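Local coordinates for protein IWS1 (Encephalitozoon cuniculi, PDB 2XPP) that probably takes part in regulating transcription by RNA polymerase II in the nucleus, and carries a helical domain of the TFIIS N-terminal type, at residues G4-L7 against E8-S12; I109-F112 against Y113-N116; A129-Q132 against K133-E137. All blocks are in the same frame, centred on the assembly; numbering follows the deposited sequence.

Contact 1. Residues G4-L7 against E8-S12; sequences GTVL and EISRS
V6 O takes two bonds from S10: the amide N lies 3.0 Å from V6 O, and the hydroxyl S10 OG donates to the same V6 O over an equal 3.0 Å. The two donors approach from opposite faces of the carbonyl plane. S10 can do this because its OG sits beside its own backbone N (chi1 -62°), which turns the hydroxyl back along the first turn of helix 5-30. Regular i to i+4 backbone bonds flank this pair, with I9 N 2.9 Å from T5 O and R11 N 2.8 Å from L7 O; E8 N closes onto G4 O at the helix start. The R11 side chain runs back toward the N-terminus and lays one guanidinium face over L7, whose CB stands 4.1 Å above the centre of that plane. R11 NE forms a salt bridge with E60. Elsewhere the packing is light: T5 CG2 meets I9 CD1 at 3.7 Å, and the extended E8 chain passes G4 O with its CG. S10 and V6 also rest on S56 of helix 54-59. The buried S10 hydroxyl is therefore satisfied within its own helix, while R11 combines apolar cover from L7 with a charged partner beyond the turn.

Contact 2. Residues I109-F112 against Y113-N116; sequences IVYF and YSIN
F112 and N116 cross near the C-terminal part of helix 106-115, in the helical bundle of a TFIIS N-terminal-type domain. N116 places its CB over one face of the F112 ring, a CH-pi contact of 4.0 Å from CB to the ring centroid, offset toward the rim. The N116 amide continues past the ring with the two planes 25° apart, and ND2 lies 3.6 Å from F112 CE2; OD1 is taken by the amide of K118. The Y111 ring stands out from the helix, CG anti to the backbone N (chi1 -176°), where S114 OG lies over one face and I115 CD1 reaches Y111 CE2 at 3.7 Å. On another side, I109 crosses Y113, with CG1 3.6 Å from CE2 of that ring; the Y113 hydroxyl bonds L70 O and the ring is packed against helix 81-92. An aromatic side chain from the chain of another protein packs on I109, and an apolar one on F112. I115 N bonds F112 O, three residues back, at 3.0 Å from well above the carbonyl plane. S114 OG turns back on its own helix and donates to Y111 O, 2.7 Å away.

Contact 3. Residues A129-Q132 against K133-E137; sequences ALVQ and KWTNE
K133 N bonds A129 O at 2.9 Å within helix 121-138, the last helix of the TFIIS N-terminal-type bundle, and W134 N meets L130 O at 2.9 Å in a nearly straight bond of 173°. L130 and W134 carry the apolar side. With CG anti to the backbone N (chi1 -163°), the leucine stands out from the helix and meets the indole: CG sits over the six-membered ring, a CH-pi contact of 3.8 Å to the centroid, displaced toward the rim. The methyls part, CD1 toward CE2 and NE1, CD2 3.8 Å from W134 CH2. V110 of helix 106-115 and L91 of helix 81-92 pack on both residues, which buries the pair between helices. On V131, T135 and W134 rest aromatic side chains from the chain of another protein. T135 grips V131 O twice, N and OG1 arriving from opposite faces of the carbonyl plane, with OG1 2.8 Å from V131 O. Q132, bent at chi2, runs alongside T135, and one water bridges them, donating to Q132 OE1 at 2.7 Å and to T135 OG1 at 2.8 Å.

In the fold
The contacts follow one another along the chain, each along one helix, contact 2 running on into the loop. Contact 1 opens helix 5-30 on the surface; its centre lies about 31 Å from that of contact 2, on the opposite side of the chain's centre, and about 29 Å from that of contact 3. Contacts 2 and 3 belong to consecutive helices, 106-115 and 121-138, of the TFIIS N-terminal-type bundle, with centres about 13 Å apart. V110 joins them: its CG2 lies 3.8 Å from W134 CZ3, and CG1 packs on L130 and V131. Contacts 2 and 3 both receive packing from the chain of another protein, so this helix pair forms part of a binding surface for it.

Contact 1. Residues G4-L7 against E8-S12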
ATOM      1  N   GLY A   4      13.459  17.370 -13.403  1.00 37.06           N
ATOM      2  CA  GLY A   4      13.215  18.727 -12.798  1.00 36.60           C
ATOM      3  C   GLY A   4      12.640  18.587 -11.383  1.00 34.86           C
ATOM      4  O   GLY A   4      12.791  17.544 -10.718  1.00 31.73           O
ATOM      5  N   THR A   5      11.971  19.643 -10.922  1.00 35.00           N
ATOM      6  CA  THR A   5      11.669  19.753  -9.494  1.00 33.96           C
ATOM      7  C   THR A   5      10.623  18.740  -9.067  1.00 30.09           C
ATOM      8  O   THR A   5      10.784  18.121  -8.026  1.00 27.44           O
ATOM      9  CB  THR A   5      11.284  21.235  -9.037  1.00 35.80           C
ATOM     10  OG1 THR A   5      12.124  22.200  -9.689  1.00 41.97           O
ATOM     11  CG2 THR A   5      11.403  21.392  -7.507  1.00 37.78           C
ATOM     12  N   VAL A   6       9.575  18.507  -9.861  1.00 28.71           N
ATOM     13  CA  VAL A   6       8.542  17.591  -9.365  1.00 26.50           C
ATOM     14  C   VAL A   6       9.084  16.149  -9.230  1.00 24.86           C
ATOM     15  O   VAL A   6       8.784  15.454  -8.264  1.00 22.84           O
ATOM     16  CB  VAL A   6       7.206  17.678 -10.125  1.00 26.83           C
ATOM     17  CG1 VAL A   6       7.337  17.199 -11.563  1.00 30.50           C
ATOM     18  CG2 VAL A   6       6.156  16.932  -9.399  1.00 27.22           C
ATOM     19  N   LEU A   7       9.951  15.734 -10.155  1.00 24.66           N
ATOM     20  CA  LEU A   7      10.611  14.428  -9.976  1.00 24.09           C
ATOM     21  C   LEU A   7      11.574  14.377  -8.778  1.00 22.77           C
ATOM     22  O   LEU A   7      11.594  13.366  -8.051  1.00 22.18           O
ATOM     23  CB  LEU A   7      11.275  13.938 -11.290  1.00 24.78           C
ATOM     24  CG  LEU A   7      10.216  13.406 -12.300  1.00 26.04           C
ATOM     25  CD1 LEU A   7      10.825  13.215 -13.645  1.00 28.60           C
ATOM     26  CD2 LEU A   7       9.432  12.118 -11.872  1.00 24.75           C
ATOM     27  N   GLU A   8      12.313  15.453  -8.522  1.00 23.94           N
ATOM     28  CA  GLU A   8      13.235  15.493  -7.395  1.00 25.55           C
ATOM     29  C   GLU A   8      12.447  15.386  -6.103  1.00 23.75           C
ATOM     30  O   GLU A   8      12.843  14.676  -5.164  1.00 23.16           O
ATOM     31  CB  GLU A   8      14.062  16.766  -7.421  1.00 28.65           C
ATOM     32  CG  GLU A   8      15.109  16.769  -8.522  1.00 34.22           C
ATOM     33  CD  GLU A   8      15.674  18.164  -8.869  1.00 44.78           C
ATOM     34  OE1 GLU A   8      15.434  19.157  -8.131  1.00 48.29           O
ATOM     35  OE2 GLU A   8      16.384  18.266  -9.892  1.00 48.00           O
ATOM     36  N   ILE A   9      11.327  16.105  -6.044  1.00 22.81           N
ATOM     37  CA  ILE A   9      10.482  16.030  -4.842  1.00 21.82           C
ATOM     38  C   ILE A   9       9.954  14.612  -4.627  1.00 20.29           C
ATOM     39  O   ILE A   9      10.001  14.078  -3.530  1.00 19.62           O
ATOM     40  CB  ILE A   9       9.335  17.098  -4.848  1.00 22.03           C
ATOM     41  CG1 ILE A   9       9.934  18.486  -4.688  1.00 25.59           C
ATOM     42  CG2 ILE A   9       8.359  16.798  -3.668  1.00 21.48           C
ATOM     43  CD1 ILE A   9       9.106  19.610  -5.234  1.00 29.75           C
ATOM     44  N   SER A  10       9.477  13.986  -5.694  1.00 19.63           N
ATOM     45  CA  SER A  10       8.871  12.678  -5.561  1.00 19.49           C
ATOM     46  C   SER A  10       9.931  11.650  -5.191  1.00 19.09           C
ATOM     47  O   SER A  10       9.694  10.799  -4.318  1.00 18.74           O
ATOM     48  CB  SER A  10       8.151  12.285  -6.851  1.00 20.30           C
ATOM     49  OG  SER A  10       7.094  13.192  -7.131  1.00 22.68           O
ATOM     50  N   ARG A  11      11.106  11.732  -5.816  1.00 18.76           N
ATOM     51  CA  ARG A  11      12.203  10.804  -5.488  1.00 20.10           C
ATOM     52  C   ARG A  11      12.672  10.962  -4.040  1.00 20.43           C
ATOM     53  O   ARG A  11      12.937   9.964  -3.371  1.00 19.94           O
ATOM     54  CB  ARG A  11      13.364  10.968  -6.464  1.00 21.77           C
ATOM     55  CG  ARG A  11      12.995  10.427  -7.838  1.00 21.36           C
ATOM     56  CD  ARG A  11      14.021  10.674  -8.957  1.00 24.11           C
ATOM     57  NE  ARG A  11      13.435  10.174 -10.216  1.00 25.94           N
ATOM     58  CZ  ARG A  11      13.747  10.570 -11.446  1.00 28.44           C
ATOM     59  NH1 ARG A  11      14.651  11.532 -11.642  1.00 29.96           N
ATOM     60  NH2 ARG A  11      13.120  10.029 -12.504  1.00 28.25           N
ATOM     61  N   SER A  12      12.750  12.202  -3.558  1.00 21.71           N
ATOM     62  CA  SER A  12      13.055  12.476  -2.129  1.00 22.44           C
ATOM     63  C   SER A  12      12.043  11.850  -1.132  1.00 20.53           C
ATOM     64  O   SER A  12      12.440  11.212  -0.144  1.00 19.98           O
ATOM     65  CB  SER A  12      13.208  13.991  -1.907  1.00 25.01           C
ATOM     66  OG  SER A  12      13.254  14.304  -0.516  1.00 30.33           O
TER

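Contact 2. Residues I109-F112 against Y113-N116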
ATOM      1  N   ILE A 109      -1.567  -6.584  -0.833  1.00 13.55           N
ATOM      2  CA  ILE A 109      -1.678  -6.252   0.617  1.00 13.25           C
ATOM      3  C   ILE A 109      -3.051  -5.666   0.944  1.00 13.29           C
ATOM      4  O   ILE A 109      -3.634  -6.003   1.973  1.00 12.68           O
ATOM      5  CB  ILE A 109      -0.511  -5.369   1.156  1.00 12.69           C
ATOM      6  CG1 ILE A 109      -0.546  -5.291   2.713  1.00 12.84           C
ATOM      7  CG2 ILE A 109      -0.538  -3.919   0.571  1.00 11.89           C
ATOM      8  CD1 ILE A 109      -0.425  -6.642   3.472  1.00 15.13           C
ATOM      9  N   VAL A 110      -3.600  -4.855   0.037  1.00 12.36           N
ATOM     10  CA  VAL A 110      -4.950  -4.331   0.282  1.00 12.98           C
ATOM     11  C   VAL A 110      -5.975  -5.469   0.287  1.00 13.78           C
ATOM     12  O   VAL A 110      -6.887  -5.467   1.128  1.00 15.20           O
ATOM     13  CB  VAL A 110      -5.316  -3.225  -0.726  1.00 12.24           C
ATOM     14  CG1 VAL A 110      -6.811  -2.790  -0.542  1.00 14.29           C
ATOM     15  CG2 VAL A 110      -4.316  -2.014  -0.558  1.00 13.17           C
ATOM     16  N   TYR A 111      -5.794  -6.443  -0.628  1.00 15.03           N
ATOM     17  CA  TYR A 111      -6.646  -7.603  -0.654  1.00 16.62           C
ATOM     18  C   TYR A 111      -6.572  -8.323   0.704  1.00 17.48           C
ATOM     19  O   TYR A 111      -7.615  -8.718   1.274  1.00 18.08           O
ATOM     20  CB  TYR A 111      -6.347  -8.526  -1.845  1.00 16.79           C
ATOM     21  CG  TYR A 111      -7.345  -9.659  -1.862  1.00 20.92           C
ATOM     22  CD1 TYR A 111      -8.639  -9.466  -2.368  1.00 27.46           C
ATOM     23  CD2 TYR A 111      -7.032 -10.883  -1.256  1.00 24.30           C
ATOM     24  CE1 TYR A 111      -9.580 -10.487  -2.334  1.00 29.47           C
ATOM     25  CE2 TYR A 111      -7.968 -11.912  -1.208  1.00 26.97           C
ATOM     26  CZ  TYR A 111      -9.231 -11.707  -1.763  1.00 31.18           C
ATOM     27  OH  TYR A 111     -10.153 -12.739  -1.735  1.00 35.90           O
ATOM     28  N   PHE A 112      -5.345  -8.470   1.239  1.00 15.26           N
ATOM     29  CA  PHE A 112      -5.225  -9.124   2.523  1.00 16.71           C
ATOM     30  C   PHE A 112      -5.985  -8.363   3.627  1.00 16.08           C
ATOM     31  O   PHE A 112      -6.667  -8.973   4.465  1.00 17.42           O
ATOM     32  CB  PHE A 112      -3.753  -9.323   2.911  1.00 15.56           C
ATOM     33  CG  PHE A 112      -3.606  -9.911   4.292  1.00 17.42           C
ATOM     34  CD1 PHE A 112      -4.043 -11.224   4.566  1.00 19.58           C
ATOM     35  CD2 PHE A 112      -3.103  -9.135   5.299  1.00 17.05           C
ATOM     36  CE1 PHE A 112      -3.933 -11.759   5.886  1.00 19.49           C
ATOM     37  CE2 PHE A 112      -2.998  -9.642   6.605  1.00 15.83           C
ATOM     38  CZ  PHE A 112      -3.418 -10.930   6.892  1.00 18.92           C
ATOM     39  N   TYR A 113      -5.910  -7.035   3.605  1.00 15.92           N
ATOM     40  CA  TYR A 113      -6.604  -6.246   4.604  1.00 15.44           C
ATOM     41  C   TYR A 113      -8.094  -6.532   4.529  1.00 17.29           C
ATOM     42  O   TYR A 113      -8.755  -6.566   5.578  1.00 17.73           O
ATOM     43  CB  TYR A 113      -6.363  -4.763   4.401  1.00 14.91           C
ATOM     44  CG  TYR A 113      -5.065  -4.239   5.011  1.00 13.54           C
ATOM     45  CD1 TYR A 113      -5.047  -2.975   5.622  1.00 14.43           C
ATOM     46  CD2 TYR A 113      -3.860  -4.976   4.968  1.00 14.68           C
ATOM     47  CE1 TYR A 113      -3.853  -2.446   6.188  1.00 15.45           C
ATOM     48  CE2 TYR A 113      -2.664  -4.452   5.555  1.00 14.55           C
ATOM     49  CZ  TYR A 113      -2.694  -3.200   6.161  1.00 15.62           C
ATOM     50  OH  TYR A 113      -1.570  -2.641   6.730  1.00 12.75           O
ATOM     51  N   SER A 114      -8.611  -6.721   3.312  1.00 17.67           N
ATOM     52  CA  SER A 114     -10.054  -6.921   3.105  1.00 20.38           C
ATOM     53  C   SER A 114     -10.543  -8.264   3.649  1.00 23.71           C
ATOM     54  O   SER A 114     -11.752  -8.443   3.855  1.00 24.69           O
ATOM     55  CB  SER A 114     -10.449  -6.753   1.627  1.00 20.50           C
ATOM     56  OG  SER A 114     -10.087  -7.865   0.780  1.00 21.39           O
ATOM     57  N   ILE A 115      -9.619  -9.198   3.889  1.00 23.53           N
ATOM     58  CA  ILE A 115     -10.015 -10.556   4.322  1.00 26.75           C
ATOM     59  C   ILE A 115      -9.445 -10.967   5.676  1.00 27.94           C
ATOM     60  O   ILE A 115      -9.790 -12.040   6.212  1.00 31.20           O
ATOM     61  CB  ILE A 115      -9.697 -11.617   3.247  1.00 26.28           C
ATOM     62  CG1 ILE A 115      -8.183 -11.719   3.001  1.00 25.48           C
ATOM     63  CG2 ILE A 115     -10.447 -11.315   1.939  1.00 27.72           C
ATOM     64  CD1 ILE A 115      -7.759 -13.028   2.357  1.00 31.50           C
ATOM     65  N   ASN A 116      -8.602 -10.119   6.250  1.00 27.25           N
ATOM     66  CA  ASN A 116      -7.893 -10.447   7.494  1.00 28.60           C
ATOM     67  C   ASN A 116      -8.863 -10.498   8.680  1.00 30.44           C
ATOM     68  O   ASN A 116      -9.430  -9.475   9.033  1.00 30.56           O
ATOM     69  CB  ASN A 116      -6.786  -9.410   7.728  1.00 26.62           C
ATOM     70  CG  ASN A 116      -6.042  -9.612   9.034  1.00 27.08           C
ATOM     71  OD1 ASN A 116      -6.313 -10.568   9.789  1.00 30.58           O
ATOM     72  ND2 ASN A 116      -5.109  -8.722   9.312  1.00 28.11           N
TER

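Contact 3. Residues A129-Q132 against K133-E137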
ATOM      1  N   ALA A 129     -13.670  -1.762  -0.193  1.00 16.17           N
ATOM      2  CA  ALA A 129     -14.114  -0.758  -1.149  1.00 17.74           C
ATOM      3  C   ALA A 129     -12.994  -0.395  -2.158  1.00 15.75           C
ATOM      4  O   ALA A 129     -13.237  -0.174  -3.374  1.00 16.97           O
ATOM      5  CB  ALA A 129     -14.588   0.484  -0.374  1.00 16.31           C
ATOM      6  N   LEU A 130     -11.763  -0.349  -1.664  1.00 16.03           N
ATOM      7  CA  LEU A 130     -10.633  -0.053  -2.504  1.00 15.26           C
ATOM      8  C   LEU A 130     -10.411  -1.217  -3.508  1.00 14.73           C
ATOM      9  O   LEU A 130     -10.152  -0.983  -4.706  1.00 14.40           O
ATOM     10  CB  LEU A 130      -9.413   0.148  -1.605  1.00 15.95           C
ATOM     11  CG  LEU A 130      -8.209   0.828  -2.168  1.00 19.10           C
ATOM     12  CD1 LEU A 130      -8.570   2.186  -2.837  1.00 17.03           C
ATOM     13  CD2 LEU A 130      -7.217   1.074  -0.989  1.00 17.78           C
ATOM     14  N   VAL A 131     -10.538  -2.467  -3.040  1.00 13.60           N
ATOM     15  CA  VAL A 131     -10.443  -3.627  -3.957  1.00 14.26           C
ATOM     16  C   VAL A 131     -11.538  -3.510  -5.002  1.00 14.48           C
ATOM     17  O   VAL A 131     -11.316  -3.734  -6.197  1.00 15.65           O
ATOM     18  CB  VAL A 131     -10.559  -5.003  -3.213  1.00 13.19           C
ATOM     19  CG1 VAL A 131     -10.696  -6.213  -4.182  1.00 16.55           C
ATOM     20  CG2 VAL A 131      -9.384  -5.228  -2.313  1.00 13.56           C
ATOM     21  N   GLN A 132     -12.764  -3.178  -4.588  1.00 13.52           N
ATOM     22  CA  GLN A 132     -13.834  -3.094  -5.572  1.00 16.09           C
ATOM     23  C   GLN A 132     -13.592  -1.975  -6.583  1.00 17.04           C
ATOM     24  O   GLN A 132     -13.967  -2.131  -7.728  1.00 18.18           O
ATOM     25  CB  GLN A 132     -15.210  -2.935  -4.892  1.00 17.73           C
ATOM     26  CG  GLN A 132     -15.567  -4.257  -4.161  1.00 22.12           C
ATOM     27  CD  GLN A 132     -15.241  -5.538  -5.004  1.00 22.87           C
ATOM     28  OE1 GLN A 132     -14.288  -6.267  -4.688  1.00 23.73           O
ATOM     29  NE2 GLN A 132     -16.024  -5.782  -6.062  1.00 25.89           N
ATOM     30  N   LYS A 133     -13.005  -0.861  -6.145  1.00 15.36           N
ATOM     31  CA  LYS A 133     -12.676   0.248  -7.054  1.00 17.03           C
ATOM     32  C   LYS A 133     -11.640  -0.191  -8.086  1.00 16.66           C
ATOM     33  O   LYS A 133     -11.822   0.009  -9.313  1.00 17.36           O
ATOM     34  CB  LYS A 133     -12.078   1.415  -6.267  1.00 16.93           C
ATOM     35  CG  LYS A 133     -11.720   2.643  -7.163  1.00 20.02           C
ATOM     36  CD  LYS A 133     -11.181   3.790  -6.278  1.00 22.44           C
ATOM     37  CE  LYS A 133     -10.754   4.973  -7.125  1.00 25.14           C
ATOM     38  NZ  LYS A 133     -10.240   6.013  -6.179  1.00 23.47           N
ATOM     39  N   TRP A 134     -10.563  -0.766  -7.592  1.00 15.23           N
ATOM     40  CA  TRP A 134      -9.467  -1.229  -8.479  1.00 15.75           C
ATOM     41  C   TRP A 134      -9.877  -2.387  -9.375  1.00 17.39           C
ATOM     42  O   TRP A 134      -9.297  -2.565 -10.470  1.00 18.17           O
ATOM     43  CB  TRP A 134      -8.265  -1.624  -7.661  1.00 14.33           C
ATOM     44  CG  TRP A 134      -7.644  -0.447  -6.958  1.00 13.37           C
ATOM     45  CD1 TRP A 134      -7.897   0.880  -7.189  1.00 13.57           C
ATOM     46  CD2 TRP A 134      -6.694  -0.508  -5.906  1.00 13.56           C
ATOM     47  NE1 TRP A 134      -7.141   1.659  -6.311  1.00 14.52           N
ATOM     48  CE2 TRP A 134      -6.406   0.822  -5.514  1.00 15.15           C
ATOM     49  CE3 TRP A 134      -6.072  -1.560  -5.228  1.00 13.02           C
ATOM     50  CZ2 TRP A 134      -5.477   1.128  -4.488  1.00 15.91           C
ATOM     51  CZ3 TRP A 134      -5.147  -1.246  -4.207  1.00 17.42           C
ATOM     52  CH2 TRP A 134      -4.870   0.087  -3.860  1.00 16.56           C
ATOM     53  N   THR A 135     -10.859  -3.194  -8.937  1.00 16.29           N
ATOM     54  CA  THR A 135     -11.386  -4.267  -9.841  1.00 17.66           C
ATOM     55  C   THR A 135     -11.919  -3.718 -11.153  1.00 20.19           C
ATOM     56  O   THR A 135     -11.840  -4.402 -12.180  1.00 20.35           O
ATOM     57  CB  THR A 135     -12.417  -5.194  -9.136  1.00 16.66           C
ATOM     58  OG1 THR A 135     -11.776  -5.768  -7.991  1.00 16.68           O
ATOM     59  CG2 THR A 135     -12.949  -6.292 -10.094  1.00 17.63           C
ATOM     60  N   ASN A 136     -12.446  -2.495 -11.137  1.00 20.13           N
ATOM     61  CA  ASN A 136     -12.838  -1.839 -12.367  1.00 22.99           C
ATOM     62  C   ASN A 136     -11.724  -1.761 -13.393  1.00 23.26           C
ATOM     63  O   ASN A 136     -12.035  -1.776 -14.585  1.00 25.44           O
ATOM     64  CB  ASN A 136     -13.402  -0.442 -12.135  1.00 23.56           C
ATOM     65  CG  ASN A 136     -14.760  -0.469 -11.506  1.00 26.44           C
ATOM     66  OD1 ASN A 136     -15.671  -1.061 -12.031  1.00 32.07           O
ATOM     67  ND2 ASN A 136     -14.891   0.174 -10.361  1.00 32.05           N
ATOM     68  N   GLU A 137     -10.468  -1.645 -12.948  1.00 23.95           N
ATOM     69  CA  GLU A 137      -9.308  -1.578 -13.868  1.00 24.75           C
ATOM     70  C   GLU A 137      -9.127  -2.879 -14.615  1.00 26.98           C
ATOM     71  O   GLU A 137      -8.549  -2.916 -15.725  1.00 29.28           O
ATOM     72  CB  GLU A 137      -8.029  -1.181 -13.130  1.00 24.97           C
ATOM     73  CG  GLU A 137      -8.154   0.127 -12.357  1.00 25.99           C
ATOM     74  CD  GLU A 137      -8.488   1.342 -13.234  1.00 27.75           C
ATOM     75  OE1 GLU A 137      -7.870   1.499 -14.303  1.00 30.73           O
ATOM     76  OE2 GLU A 137      -9.374   2.147 -12.840  1.00 31.93           O
TER
HETATM   77  O   HOH W   1     -13.060  -7.828  -6.498  1.00 23.10           O